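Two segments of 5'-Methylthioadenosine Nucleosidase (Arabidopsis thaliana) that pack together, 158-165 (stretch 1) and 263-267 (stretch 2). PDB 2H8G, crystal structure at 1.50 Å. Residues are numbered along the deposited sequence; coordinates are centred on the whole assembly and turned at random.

Stretch 1 (158-165) AFSTPNLL
Stretch 2 (263-267) NLSDL

The free amides at a helix N-terminus readily bind a carboxylate, and here the chain's own C-terminus supplies it. Stretch 1 runs extended from Ala-158 through Ser-160 (phi/psi near -70/140), bends at Thr-161 (-133/64) and enters a helix at Pro-162. Stretch 2 makes a 3-10 turn over Leu-264 to Asp-266, closed by Asp-266 N to Asn-263 O at 2.8 Å, and ends at Leu-267.

The CA-to-CB bond of Phe-159 points toward stretch 2; its side chain has chi1 t and chi2 71°. Leu-264 O lies at its ring edge, 3.6 Å from CE2, while Phe-159 CE2 also meets CD1 of Leu-267 (m, t) at 3.9 Å and CZ approaches CB of Leu-264 (m, t) at 4.1 Å. One water donates to both Ser-160 O (2.9 Å) and Leu-264 O (2.8 Å), joining two acceptors that could not pair directly. The register is marked by Thr-161 (p), whose CA lies 4.7 Å from Leu-267 CA, the closest CA pair across the stretches; it occupies the N-cap position without a side-chain capping bond, and its CG2 packs 3.9 Å from Leu-267 CB. Pro-162 CD approaches Leu-267 OXT at 3.3 Å.

Asn-163 (m, chi2 -43°) donates ND2 to Asp-266 O at 3.1 Å; its N bonds weakly to Leu-267 OXT at 3.4 Å. Finally, Leu-164 N (side chain t, t) donates to Leu-267 O at 2.8 Å.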

ATOM      1  N   ALA A 158       6.030  17.784   0.530  1.00 21.01           N
ATOM      2  CA  ALA A 158       6.169  17.613   1.966  1.00 21.01           C
ATOM      3  C   ALA A 158       5.757  18.947   2.586  1.00 21.76           C
ATOM      4  O   ALA A 158       5.756  19.976   1.907  1.00 21.73           O
ATOM      5  CB  ALA A 158       7.619  17.283   2.320  1.00 21.10           C
ATOM      6  N   PHE A 159       5.398  18.931   3.863  1.00 20.42           N
ATOM      7  CA  PHE A 159       4.989  20.149   4.550  1.00 21.65           C
ATOM      8  C   PHE A 159       6.177  21.105   4.583  1.00 22.89           C
ATOM      9  O   PHE A 159       7.301  20.692   4.852  1.00 22.59           O
ATOM     10  CB  PHE A 159       4.544  19.817   5.974  1.00 23.12           C
ATOM     11  CG  PHE A 159       3.922  20.969   6.699  1.00 25.27           C
ATOM     12  CD1 PHE A 159       2.661  21.432   6.341  1.00 25.08           C
ATOM     13  CD2 PHE A 159       4.594  21.588   7.746  1.00 24.48           C
ATOM     14  CE1 PHE A 159       2.071  22.499   7.021  1.00 28.01           C
ATOM     15  CE2 PHE A 159       4.014  22.655   8.430  1.00 26.30           C
ATOM     16  CZ  PHE A 159       2.750  23.109   8.066  1.00 26.69           C
ATOM     17  N   SER A 160       5.921  22.379   4.306  1.00 24.55           N
ATOM     18  CA  SER A 160       6.976  23.385   4.292  1.00 26.69           C
ATOM     19  C   SER A 160       7.492  23.715   5.693  1.00 25.94           C
ATOM     20  O   SER A 160       6.723  24.102   6.571  1.00 27.83           O
ATOM     21  CB  SER A 160       6.464  24.659   3.617  1.00 29.55           C
ATOM     22  OG  SER A 160       7.505  25.609   3.466  1.00 33.75           O
ATOM     23  N   THR A 161       8.797  23.553   5.896  1.00 26.11           N
ATOM     24  CA  THR A 161       9.422  23.844   7.186  1.00 25.06           C
ATOM     25  C   THR A 161      10.679  24.687   6.954  1.00 26.47           C
ATOM     26  O   THR A 161      11.798  24.266   7.256  1.00 25.23           O
ATOM     27  CB  THR A 161       9.809  22.542   7.932  1.00 23.85           C
ATOM     28  OG1 THR A 161      10.720  21.783   7.131  1.00 24.84           O
ATOM     29  CG2 THR A 161       8.573  21.702   8.214  1.00 23.98           C
ATOM     30  N   PRO A 162      10.501  25.905   6.424  1.00 26.39           N
ATOM     31  CA  PRO A 162      11.609  26.820   6.137  1.00 27.16           C
ATOM     32  C   PRO A 162      12.504  27.156   7.326  1.00 26.33           C
ATOM     33  O   PRO A 162      13.729  27.183   7.194  1.00 26.83           O
ATOM     34  CB  PRO A 162      10.900  28.047   5.572  1.00 26.63           C
ATOM     35  CG  PRO A 162       9.595  28.040   6.310  1.00 27.34           C
ATOM     36  CD  PRO A 162       9.205  26.581   6.232  1.00 26.06           C
ATOM     37  N   ASN A 163      11.902  27.414   8.484  1.00 26.45           N
ATOM     38  CA  ASN A 163      12.688  27.752   9.668  1.00 26.48           C
ATOM     39  C   ASN A 163      13.503  26.568  10.173  1.00 26.49           C
ATOM     40  O   ASN A 163      14.633  26.733  10.636  1.00 26.93           O
ATOM     41  CB  ASN A 163      11.785  28.278  10.787  1.00 27.50           C
ATOM     42  CG  ASN A 163      11.141  29.602  10.438  1.00 31.56           C
ATOM     43  OD1 ASN A 163      11.791  30.493   9.892  1.00 33.63           O
ATOM     44  ND2 ASN A 163       9.863  29.746  10.765  1.00 33.29           N
ATOM     45  N   LEU A 164      12.929  25.373  10.087  1.00 24.40           N
ATOM     46  CA  LEU A 164      13.623  24.169  10.525  1.00 25.03           C
ATOM     47  C   LEU A 164      14.870  23.984   9.673  1.00 25.10           C
ATOM     48  O   LEU A 164      15.950  23.703  10.182  1.00 25.85           O
ATOM     49  CB  LEU A 164      12.707  22.946  10.379  1.00 23.05           C
ATOM     50  CG  LEU A 164      13.244  21.561  10.759  1.00 25.17           C
ATOM     51  CD1 LEU A 164      12.074  20.593  10.888  1.00 24.42           C
ATOM     52  CD2 LEU A 164      14.225  21.055   9.712  1.00 26.56           C
ATOM     53  N   LEU A 165      14.709  24.159   8.367  1.00 26.23           N
ATOM     54  CA  LEU A 165      15.811  24.002   7.430  1.00 28.91           C
ATOM     55  C   LEU A 165      16.897  25.059   7.643  1.00 30.16           C
ATOM     56  O   LEU A 165      18.084  24.771   7.510  1.00 32.24           O
ATOM     57  CB  LEU A 165      15.276  24.076   5.996  1.00 30.45           C
ATOM     58  CG  LEU A 165      16.198  23.642   4.855  1.00 31.44           C
ATOM     59  CD1 LEU A 165      16.564  22.178   5.021  1.00 33.65           C
ATOM     60  CD2 LEU A 165      15.492  23.858   3.524  1.00 33.42           C
ATOM     61  N   ASN A 263       4.154  26.289  16.700  1.00 31.75           N
ATOM     62  CA  ASN A 263       2.909  25.869  16.075  1.00 32.22           C
ATOM     63  C   ASN A 263       3.273  25.578  14.621  1.00 30.88           C
ATOM     64  O   ASN A 263       4.345  25.969  14.163  1.00 30.12           O
ATOM     65  CB  ASN A 263       1.834  26.956  16.168  1.00 34.45           C
ATOM     66  CG  ASN A 263       2.316  28.301  15.690  1.00 36.59           C
ATOM     67  OD1 ASN A 263       2.837  28.430  14.583  1.00 38.61           O
ATOM     68  ND2 ASN A 263       2.141  29.320  16.524  1.00 37.42           N
ATOM     69  N   LEU A 264       2.398  24.884  13.905  1.00 30.28           N
ATOM     70  CA  LEU A 264       2.670  24.520  12.516  1.00 29.87           C
ATOM     71  C   LEU A 264       3.200  25.640  11.630  1.00 30.82           C
ATOM     72  O   LEU A 264       4.051  25.402  10.771  1.00 30.07           O
ATOM     73  CB  LEU A 264       1.416  23.912  11.883  1.00 27.38           C
ATOM     74  CG  LEU A 264       1.054  22.521  12.411  1.00 28.18           C
ATOM     75  CD1 LEU A 264      -0.314  22.122  11.895  1.00 25.94           C
ATOM     76  CD2 LEU A 264       2.107  21.512  11.974  1.00 25.52           C
ATOM     77  N   SER A 265       2.709  26.857  11.835  1.00 31.56           N
ATOM     78  CA  SER A 265       3.148  27.991  11.028  1.00 33.40           C
ATOM     79  C   SER A 265       4.557  28.478  11.370  1.00 33.43           C
ATOM     80  O   SER A 265       5.167  29.203  10.586  1.00 35.35           O
ATOM     81  CB  SER A 265       2.160  29.156  11.169  1.00 33.13           C
ATOM     82  OG  SER A 265       2.122  29.644  12.499  1.00 36.19           O
ATOM     83  N   ASP A 266       5.076  28.085  12.530  1.00 34.39           N
ATOM     84  CA  ASP A 266       6.414  28.509  12.949  1.00 34.89           C
ATOM     85  C   ASP A 266       7.514  27.547  12.501  1.00 34.10           C
ATOM     86  O   ASP A 266       8.690  27.775  12.784  1.00 34.29           O
ATOM     87  CB  ASP A 266       6.495  28.646  14.476  1.00 36.52           C
ATOM     88  CG  ASP A 266       5.492  29.635  15.040  1.00 38.10           C
ATOM     89  OD1 ASP A 266       5.332  30.731  14.464  1.00 38.92           O
ATOM     90  OD2 ASP A 266       4.874  29.317  16.078  1.00 39.29           O
ATOM     91  N   LEU A 267       7.138  26.475  11.809  1.00 33.34           N
ATOM     92  CA  LEU A 267       8.108  25.480  11.358  1.00 32.13           C
ATOM     93  C   LEU A 267       9.024  25.905  10.209  1.00 31.78           C
ATOM     94  O   LEU A 267      10.106  25.294  10.087  1.00 29.35           O
ATOM     95  CB  LEU A 267       7.391  24.180  10.987  1.00 31.45           C
ATOM     96  CG  LEU A 267       6.612  23.492  12.112  1.00 31.14           C
ATOM     97  CD1 LEU A 267       6.155  22.120  11.635  1.00 29.91           C
ATOM     98  CD2 LEU A 267       7.484  23.355  13.348  1.00 31.89           C
ATOM     99  OXT LEU A 267       8.656  26.817   9.436  1.00 32.77           O
TER
HETATM  100  O   HOH W   1       5.112  25.838   8.237  1.00 46.12           O